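Local coordinates for protein adenylate kinase (Cryptosporidium parvum Iowa II, PDB 3BE4) that probably catalyses the reversible transfer of a phosphoryl group from ATP to AMP, as adenylate kinases do, giving two molecules of ADP, at residues S56-G61 and R165-A170; S60-G65 and V173-D178. All blocks are in the same frame, centred on the assembly; numbering follows the deposited sequence.

Contact 1. Residues S56-G61 and R165-A170; sequences SIIESG and RDDDNA. With AP5 (bis(adenosine)-5'-pentaphosphate), chain C.
The carboxylates of Glu-59 and Asp-166 lie side by side and stacked, their planes 11° apart, with Glu-59 CD 3.6 Å from Asp-166 CB. These like charges should repel somewhat; Glu-59 OE2 is compensated by a salt bridge to Lys-55. The guanidinium of Arg-165 is met at its edges: NE and NH2 grip the carboxylate of Asp-167 side-on, NE reaching OD1 on its syn lone pair at 3.0 Å, while NH1 and NH2 donate to AP5 O2G and O3A. In Asp-167, chi1 60° puts CG on the Arg-165 side, between backbone N and carbonyl carbon; CB packs 3.5 Å from Ile-58 O. One water donates to both Ile-58 O and Asp-167 OD2 and also hydrogen-bonds to AP5 O3F, bridging both segments and the ribose. Farther along, Asn-169 ND2 donates in its amide plane to Asp-166 O at 2.9 Å and, weakly, to Glu-59 O at 3.3 Å. Its OD1 accepts from Ala-172 N, making Asn-169 the N-cap of helix 170-184. The arrangement belongs to the closed, inhibitor-bound active site of an adenylate kinase, where an arginine at the end of the lid reaches the phosphate chain beside the end of helix 52-60.

Contact 2. Residues S60-G65 and V173-D178; sequences SGNFVG and VKVRLD. With AP5 (bis(adenosine)-5'-pentaphosphate), chain C.
Val-175 and Arg-176 meet the turn at Gly-61, where helix 52-60 ends in a Schellman motif. Arg-176 starts from a CB that stands beside the turn and not straight at it; CG, anti to the carbonyl carbon (chi1 -76°), then lies against Gly-61, 3.6 Å from its O and 3.7 Å from its CA. A bend at chi2 keeps CD near Gly-61 CA, and a second at chi3 turns NE to the phosphates. NE and NH2 both donate to AP5 O2B, at 2.8 Å for NE and 2.6 Å for NH2. The two N-H groups converge on this one in-plane oxygen, and each bond is bent, 133° at NE and 140° at NH2. NH1 turns to Asp-168, with which it forms a salt bridge; this probably helps fix the rotation of the guanidinium. One residue earlier, Val-175 points at the turn: CB is 3.4 Å from Ser-60 O, and CG1, anti to the backbone N, rests on Gly-61 C and on the amide end of Asn-62. That amide is tied back by Asn-62 ND2 to Ser-60 OG, itself bonded to Ile-57 O. Gly-61, at positive phi, brings the backbone close to Val-175. Beyond the turn, Asn-62 O accepts from ribose O2F at 2.6 Å, and Val-64 N donates to adenine N3A at 3.1 Å. Helix 170-184 thus has the 60-65 loop on one flank, while Val-173 and Arg-176 pack on helix 122-130; the loop itself runs from helix 52-60 to helix 66-78.

From the N terminus the chain passes through strand 7-12 and helix 36-45 before reaching helix 52-60, whose end and following loop supply the first segments of both contacts. The two share Ser-60 and Gly-61. Contact 1 closes a loop when the chain returns at 165-170, having run through helix 66-78, two strands of the parallel sheet and the small lid hairpin. Contact 2 closes a few residues later, at 173-178 on helix 170-184. Since its first segment also starts later, the closures are staggered, crossing rather than nesting. Their second segments are also joined directly to each other. Together they tie helix 52-60, the lid's end and helix 170-184 around AP5.

Contact 1. Residues S56-G61 and R165-A170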
loop_
_atom_site.group_PDB
_atom_site.type_symbol
_atom_site.label_atom_id
_atom_site.label_comp_id
_atom_site.label_asym_id
_atom_site.label_seq_id
_atom_site.Cartn_x
_atom_site.Cartn_y
_atom_site.Cartn_z
ATOM N N SER A 56 -4.499 3.874 -18.178
ATOM C CA SER A 56 -5.657 4.741 -18.067
ATOM C C SER A 56 -6.531 4.432 -16.832
ATOM O O SER A 56 -7.043 5.367 -16.208
ATOM C CB SER A 56 -6.466 4.647 -19.418
ATOM O OG SER A 56 -7.502 5.595 -19.324
ATOM N N ILE A 57 -6.779 3.159 -16.600
ATOM C CA ILE A 57 -7.580 2.752 -15.434
ATOM C C ILE A 57 -6.998 3.323 -14.122
ATOM O O ILE A 57 -7.704 3.985 -13.373
ATOM C CB ILE A 57 -7.690 1.227 -15.376
ATOM C CG1 ILE A 57 -8.500 0.655 -16.594
ATOM C CG2 ILE A 57 -8.193 0.872 -14.000
ATOM C CD1 ILE A 57 -8.273 -0.795 -16.749
ATOM N N ILE A 58 -5.645 3.212 -13.920
ATOM C CA ILE A 58 -5.020 3.786 -12.720
ATOM C C ILE A 58 -5.162 5.282 -12.679
ATOM O O ILE A 58 -5.552 5.832 -11.667
ATOM C CB ILE A 58 -3.474 3.379 -12.765
ATOM C CG1 ILE A 58 -3.459 1.893 -12.549
ATOM C CG2 ILE A 58 -2.677 4.229 -11.868
ATOM C CD1 ILE A 58 -2.028 1.314 -12.834
ATOM N N GLU A 59 -4.898 5.989 -13.813
ATOM C CA GLU A 59 -4.992 7.428 -13.765
ATOM C C GLU A 59 -6.461 7.914 -13.643
ATOM O O GLU A 59 -6.739 9.083 -13.288
ATOM C CB GLU A 59 -4.214 7.958 -15.020
ATOM C CG GLU A 59 -2.661 7.493 -14.887
ATOM C CD GLU A 59 -1.756 7.965 -16.022
ATOM O OE1 GLU A 59 -2.277 8.654 -16.977
ATOM O OE2 GLU A 59 -0.530 7.685 -15.946
ATOM N N SER A 60 -7.481 7.025 -13.858
ATOM C CA SER A 60 -8.930 7.419 -13.703
ATOM C C SER A 60 -9.297 7.248 -12.168
ATOM O O SER A 60 -10.293 7.708 -11.711
ATOM C CB SER A 60 -9.781 6.488 -14.540
ATOM O OG SER A 60 -9.880 5.188 -13.958
ATOM N N GLY A 61 -8.452 6.480 -11.464
ATOM C CA GLY A 61 -8.687 6.124 -10.033
ATOM C C GLY A 61 -9.406 4.851 -9.837
ATOM O O GLY A 61 -9.610 4.456 -8.667
ATOM N N ARG A 165 2.421 12.295 -9.409
ATOM C CA ARG A 165 1.684 11.076 -9.844
ATOM C C ARG A 165 0.424 11.448 -10.620
ATOM O O ARG A 165 -0.363 12.177 -10.077
ATOM C CB ARG A 165 1.270 10.223 -8.611
ATOM C CG ARG A 165 2.295 9.126 -8.378
ATOM C CD ARG A 165 1.983 8.420 -7.037
ATOM N NE ARG A 165 0.610 7.879 -7.016
ATOM C CZ ARG A 165 0.154 7.000 -6.083
ATOM N NH1 ARG A 165 0.921 6.672 -5.063
ATOM N NH2 ARG A 165 -1.146 6.606 -6.148
ATOM N N ASP A 166 0.328 10.909 -11.809
ATOM C CA ASP A 166 -0.762 11.328 -12.681
ATOM C C ASP A 166 -2.071 10.951 -12.105
ATOM O O ASP A 166 -3.061 11.596 -12.558
ATOM C CB ASP A 166 -0.642 10.707 -14.042
ATOM C CG ASP A 166 0.483 11.308 -14.881
ATOM O OD1 ASP A 166 0.295 11.932 -15.908
ATOM O OD2 ASP A 166 1.712 11.121 -14.588
ATOM N N ASP A 167 -2.168 10.013 -11.139
ATOM C CA ASP A 167 -3.502 9.741 -10.621
ATOM C C ASP A 167 -3.918 10.680 -9.464
ATOM O O ASP A 167 -5.001 10.525 -8.875
ATOM C CB ASP A 167 -3.598 8.255 -10.145
ATOM C CG ASP A 167 -2.632 7.864 -9.035
ATOM O OD1 ASP A 167 -1.556 8.412 -8.996
ATOM O OD2 ASP A 167 -2.865 6.817 -8.330
ATOM N N ASP A 168 -3.001 11.610 -9.116
ATOM C CA ASP A 168 -3.258 12.569 -8.089
ATOM C C ASP A 168 -4.041 13.812 -8.608
ATOM O O ASP A 168 -4.292 14.763 -7.831
ATOM C CB ASP A 168 -1.958 12.925 -7.348
ATOM C CG ASP A 168 -1.580 11.768 -6.372
ATOM O OD1 ASP A 168 -2.357 10.809 -6.060
ATOM O OD2 ASP A 168 -0.366 11.816 -5.956
ATOM N N ASN A 169 -4.821 13.603 -9.631
ATOM C CA ASN A 169 -5.643 14.718 -10.139
ATOM C C ASN A 169 -7.016 14.635 -9.396
ATOM O O ASN A 169 -7.391 13.568 -8.843
ATOM C CB ASN A 169 -5.823 14.508 -11.638
ATOM C CG ASN A 169 -6.591 13.184 -11.976
ATOM O OD1 ASN A 169 -7.918 13.118 -12.013
ATOM N ND2 ASN A 169 -5.855 12.113 -12.276
ATOM N N ALA A 170 -7.753 15.762 -9.372
ATOM C CA ALA A 170 -8.914 15.884 -8.480
ATOM C C ALA A 170 -9.976 14.828 -8.790
ATOM O O ALA A 170 -10.496 14.210 -7.838
ATOM C CB ALA A 170 -9.584 17.296 -8.659
HETATM P PA AP5 C . -1.552 2.893 -5.048
HETATM O O1A AP5 C . -0.170 3.309 -5.580
HETATM O O2A AP5 C . -1.641 1.947 -3.944
HETATM O O3A AP5 C . -2.386 4.213 -4.696
HETATM P PB AP5 C . -3.551 4.464 -3.645
HETATM O O1B AP5 C . -4.297 3.246 -3.384
HETATM O O2B AP5 C . -4.267 5.744 -4.095
HETATM O O3B AP5 C . -2.616 4.806 -2.290
HETATM P PG AP5 C . -1.368 5.742 -2.157
HETATM O O1G AP5 C . -1.714 7.057 -2.765
HETATM O O2G AP5 C . -0.209 4.978 -2.651
HETATM O O3G AP5 C . -1.416 5.848 -0.581
HETATM P PD AP5 C . -0.430 5.374 0.631
HETATM O O1D AP5 C . 0.665 4.589 0.047
HETATM O O2D AP5 C . -1.324 4.824 1.663
HETATM O O3D AP5 C . 0.072 6.780 1.206
HETATM P PE AP5 C . 1.535 7.407 1.126
HETATM O O1E AP5 C . 1.923 7.503 -0.252
HETATM O O2E AP5 C . 2.484 6.720 2.088
HETATM O O5F AP5 C . -2.472 2.269 -6.196
HETATM C C5F AP5 C . -2.377 2.995 -7.432
HETATM C C4F AP5 C . -3.670 2.528 -8.222
HETATM O O4F AP5 C . -3.358 1.282 -8.798
HETATM C C3F AP5 C . -4.937 2.330 -7.482
HETATM O O3F AP5 C . -5.641 3.539 -7.302
HETATM C C2F AP5 C . -5.623 1.405 -8.509
HETATM O O2F AP5 C . -5.968 2.146 -9.743
HETATM C C1F AP5 C . -4.521 0.429 -8.877
HETATM N N9A AP5 C . -4.459 -0.648 -7.925
HETATM C C8A AP5 C . -3.391 -0.813 -7.000
HETATM N N7A AP5 C . -3.591 -1.895 -6.266
HETATM C C5A AP5 C . -4.777 -2.496 -6.734
HETATM C C6A AP5 C . -5.414 -3.667 -6.372
HETATM N N6A AP5 C . -5.151 -4.476 -5.339
HETATM N N1A AP5 C . -6.601 -3.924 -7.102
HETATM C C2A AP5 C . -6.926 -3.133 -8.102
HETATM N N3A AP5 C . -6.331 -1.987 -8.497
HETATM C C4A AP5 C . -5.135 -1.707 -7.802
HETATM O O5J AP5 C . 1.266 8.804 1.790
HETATM C C5J AP5 C . 0.491 9.861 1.037
HETATM C C4J AP5 C . 1.107 11.200 1.497
HETATM O O4J AP5 C . 0.953 11.487 2.900
HETATM C C3J AP5 C . 2.578 11.327 1.092
HETATM O O3J AP5 C . 2.836 12.655 0.687
HETATM C C2J AP5 C . 3.171 11.115 2.450
HETATM O O2J AP5 C . 4.426 11.771 2.566
HETATM C C1J AP5 C . 2.344 11.765 3.470
HETATM N N9B AP5 C . 2.251 11.220 4.789
HETATM C C8B AP5 C . 2.376 9.881 5.155
HETATM N N7B AP5 C . 2.153 9.789 6.479
HETATM C C5B AP5 C . 1.895 11.048 6.967
HETATM C C6B AP5 C . 1.428 11.542 8.225
HETATM N N6B AP5 C . 1.289 10.705 9.253
HETATM N N1B AP5 C . 1.210 12.881 8.346
HETATM C C2B AP5 C . 1.293 13.713 7.220
HETATM N N3B AP5 C . 1.644 13.284 5.969
HETATM C C4B AP5 C . 1.855 11.926 5.810
HETATM O O HOH W 1 -5.126 5.587 -8.959
#

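Contact 2. Residues S60-G65 and V173-D178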
loop_
_atom_site.group_PDB
_atom_site.type_symbol
_atom_site.label_atom_id
_atom_site.label_comp_id
_atom_site.label_asym_id
_atom_site.label_seq_id
_atom_site.Cartn_x
_atom_site.Cartn_y
_atom_site.Cartn_z
ATOM N N SER A 60 -7.481 7.025 -13.858
ATOM C CA SER A 60 -8.930 7.419 -13.703
ATOM C C SER A 60 -9.297 7.248 -12.168
ATOM O O SER A 60 -10.293 7.708 -11.711
ATOM C CB SER A 60 -9.781 6.488 -14.540
ATOM O OG SER A 60 -9.880 5.188 -13.958
ATOM N N GLY A 61 -8.452 6.480 -11.464
ATOM C CA GLY A 61 -8.687 6.124 -10.033
ATOM C C GLY A 61 -9.406 4.851 -9.837
ATOM O O GLY A 61 -9.610 4.456 -8.667
ATOM N N ASN A 62 -9.775 4.144 -10.899
ATOM C CA ASN A 62 -10.490 2.890 -10.786
ATOM C C ASN A 62 -9.596 1.722 -10.526
ATOM O O ASN A 62 -8.353 1.832 -10.737
ATOM C CB ASN A 62 -11.312 2.636 -12.126
ATOM C CG ASN A 62 -12.592 3.483 -12.157
ATOM O OD1 ASN A 62 -13.553 3.200 -11.429
ATOM N ND2 ASN A 62 -12.561 4.549 -12.956
ATOM N N PHE A 63 -10.186 0.619 -10.084
ATOM C CA PHE A 63 -9.488 -0.582 -9.871
ATOM C C PHE A 63 -9.107 -1.308 -11.143
ATOM O O PHE A 63 -9.939 -1.451 -12.055
ATOM C CB PHE A 63 -10.250 -1.608 -9.047
ATOM C CG PHE A 63 -10.477 -1.187 -7.643
ATOM C CD1 PHE A 63 -9.868 -0.003 -7.066
ATOM C CD2 PHE A 63 -11.295 -2.005 -6.821
ATOM C CE1 PHE A 63 -10.073 0.341 -5.662
ATOM C CE2 PHE A 63 -11.529 -1.684 -5.470
ATOM C CZ PHE A 63 -10.844 -0.571 -4.829
ATOM N N VAL A 64 -7.894 -1.896 -11.189
ATOM C CA VAL A 64 -7.583 -2.783 -12.227
ATOM C C VAL A 64 -8.266 -4.095 -11.870
ATOM O O VAL A 64 -8.623 -4.337 -10.704
ATOM C CB VAL A 64 -6.018 -2.889 -12.260
ATOM C CG1 VAL A 64 -5.515 -4.034 -13.113
ATOM C CG2 VAL A 64 -5.450 -1.522 -12.703
ATOM N N GLY A 65 -8.420 -4.970 -12.858
ATOM C CA GLY A 65 -9.054 -6.303 -12.655
ATOM C C GLY A 65 -8.498 -7.184 -11.513
ATOM O O GLY A 65 -7.239 -7.207 -11.290
ATOM N N VAL A 173 -8.850 11.368 -7.560
ATOM C CA VAL A 173 -8.890 11.285 -6.040
ATOM C C VAL A 173 -10.270 10.976 -5.580
ATOM O O VAL A 173 -10.474 10.136 -4.730
ATOM C CB VAL A 173 -8.341 12.524 -5.371
ATOM C CG1 VAL A 173 -8.599 12.541 -3.916
ATOM C CG2 VAL A 173 -6.822 12.624 -5.685
ATOM N N LYS A 174 -11.240 11.654 -6.218
ATOM C CA LYS A 174 -12.682 11.326 -5.889
ATOM C C LYS A 174 -13.051 9.900 -6.197
ATOM O O LYS A 174 -13.662 9.249 -5.332
ATOM C CB LYS A 174 -13.564 12.309 -6.687
ATOM C CG LYS A 174 -15.072 12.273 -6.213
ATOM C CD LYS A 174 -15.925 13.204 -7.111
ATOM C CE LYS A 174 -17.392 13.185 -6.714
ATOM N NZ LYS A 174 -18.181 14.026 -7.751
ATOM N N VAL A 175 -12.679 9.400 -7.345
ATOM C CA VAL A 175 -12.867 7.944 -7.713
ATOM C C VAL A 175 -12.218 7.033 -6.695
ATOM O O VAL A 175 -12.864 6.145 -6.161
ATOM C CB VAL A 175 -12.473 7.659 -9.110
ATOM C CG1 VAL A 175 -12.744 6.230 -9.434
ATOM C CG2 VAL A 175 -13.324 8.561 -9.998
ATOM N N ARG A 176 -10.915 7.305 -6.389
ATOM C CA ARG A 176 -10.199 6.471 -5.493
ATOM C C ARG A 176 -10.870 6.345 -4.136
ATOM O O ARG A 176 -10.990 5.232 -3.568
ATOM C CB ARG A 176 -8.705 6.986 -5.262
ATOM C CG ARG A 176 -7.831 6.648 -6.478
ATOM C CD ARG A 176 -6.776 7.712 -6.752
ATOM N NE ARG A 176 -5.715 7.528 -5.733
ATOM C CZ ARG A 176 -4.752 8.460 -5.583
ATOM N NH1 ARG A 176 -4.760 9.628 -6.284
ATOM N NH2 ARG A 176 -3.797 8.290 -4.613
ATOM N N LEU A 177 -11.301 7.496 -3.580
ATOM C CA LEU A 177 -12.019 7.467 -2.315
ATOM C C LEU A 177 -13.380 6.708 -2.464
ATOM O O LEU A 177 -13.722 5.912 -1.578
ATOM C CB LEU A 177 -12.215 8.871 -1.826
ATOM C CG LEU A 177 -10.880 9.373 -1.197
ATOM C CD1 LEU A 177 -11.016 10.892 -0.982
ATOM C CD2 LEU A 177 -10.632 8.684 0.076
ATOM N N ASP A 178 -14.098 6.970 -3.535
ATOM C CA ASP A 178 -15.439 6.356 -3.659
ATOM C C ASP A 178 -15.322 4.834 -3.723
ATOM O O ASP A 178 -16.045 4.050 -3.002
ATOM C CB ASP A 178 -16.066 6.865 -4.932
ATOM C CG ASP A 178 -17.539 6.493 -5.019
ATOM O OD1 ASP A 178 -18.216 6.681 -4.010
ATOM O OD2 ASP A 178 -17.984 5.937 -6.068
HETATM P PA AP5 C . -1.552 2.893 -5.048
HETATM O O1A AP5 C . -0.170 3.309 -5.580
HETATM O O2A AP5 C . -1.641 1.947 -3.944
HETATM O O3A AP5 C . -2.386 4.213 -4.696
HETATM P PB AP5 C . -3.551 4.464 -3.645
HETATM O O1B AP5 C . -4.297 3.246 -3.384
HETATM O O2B AP5 C . -4.267 5.744 -4.095
HETATM O O3B AP5 C . -2.616 4.806 -2.290
HETATM P PG AP5 C . -1.368 5.742 -2.157
HETATM O O1G AP5 C . -1.714 7.057 -2.765
HETATM O O2G AP5 C . -0.209 4.978 -2.651
HETATM O O3G AP5 C . -1.416 5.848 -0.581
HETATM P PD AP5 C . -0.430 5.374 0.631
HETATM O O1D AP5 C . 0.665 4.589 0.047
HETATM O O2D AP5 C . -1.324 4.824 1.663
HETATM O O3D AP5 C . 0.072 6.780 1.206
HETATM P PE AP5 C . 1.535 7.407 1.126
HETATM O O1E AP5 C . 1.923 7.503 -0.252
HETATM O O2E AP5 C . 2.484 6.720 2.088
HETATM O O5F AP5 C . -2.472 2.269 -6.196
HETATM C C5F AP5 C . -2.377 2.995 -7.432
HETATM C C4F AP5 C . -3.670 2.528 -8.222
HETATM O O4F AP5 C . -3.358 1.282 -8.798
HETATM C C3F AP5 C . -4.937 2.330 -7.482
HETATM O O3F AP5 C . -5.641 3.539 -7.302
HETATM C C2F AP5 C . -5.623 1.405 -8.509
HETATM O O2F AP5 C . -5.968 2.146 -9.743
HETATM C C1F AP5 C . -4.521 0.429 -8.877
HETATM N N9A AP5 C . -4.459 -0.648 -7.925
HETATM C C8A AP5 C . -3.391 -0.813 -7.000
HETATM N N7A AP5 C . -3.591 -1.895 -6.266
HETATM C C5A AP5 C . -4.777 -2.496 -6.734
HETATM C C6A AP5 C . -5.414 -3.667 -6.372
HETATM N N6A AP5 C . -5.151 -4.476 -5.339
HETATM N N1A AP5 C . -6.601 -3.924 -7.102
HETATM C C2A AP5 C . -6.926 -3.133 -8.102
HETATM N N3A AP5 C . -6.331 -1.987 -8.497
HETATM C C4A AP5 C . -5.135 -1.707 -7.802
HETATM O O5J AP5 C . 1.266 8.804 1.790
HETATM C C5J AP5 C . 0.491 9.861 1.037
HETATM C C4J AP5 C . 1.107 11.200 1.497
HETATM O O4J AP5 C . 0.953 11.487 2.900
HETATM C C3J AP5 C . 2.578 11.327 1.092
HETATM O O3J AP5 C . 2.836 12.655 0.687
HETATM C C2J AP5 C . 3.171 11.115 2.450
HETATM O O2J AP5 C . 4.426 11.771 2.566
HETATM C C1J AP5 C . 2.344 11.765 3.470
HETATM N N9B AP5 C . 2.251 11.220 4.789
HETATM C C8B AP5 C . 2.376 9.881 5.155
HETATM N N7B AP5 C . 2.153 9.789 6.479
HETATM C C5B AP5 C . 1.895 11.048 6.967
HETATM C C6B AP5 C . 1.428 11.542 8.225
HETATM N N6B AP5 C . 1.289 10.705 9.253
HETATM N N1B AP5 C . 1.210 12.881 8.346
HETATM C C2B AP5 C . 1.293 13.713 7.220
HETATM N N3B AP5 C . 1.644 13.284 5.969
HETATM C C4B AP5 C . 1.855 11.926 5.810
#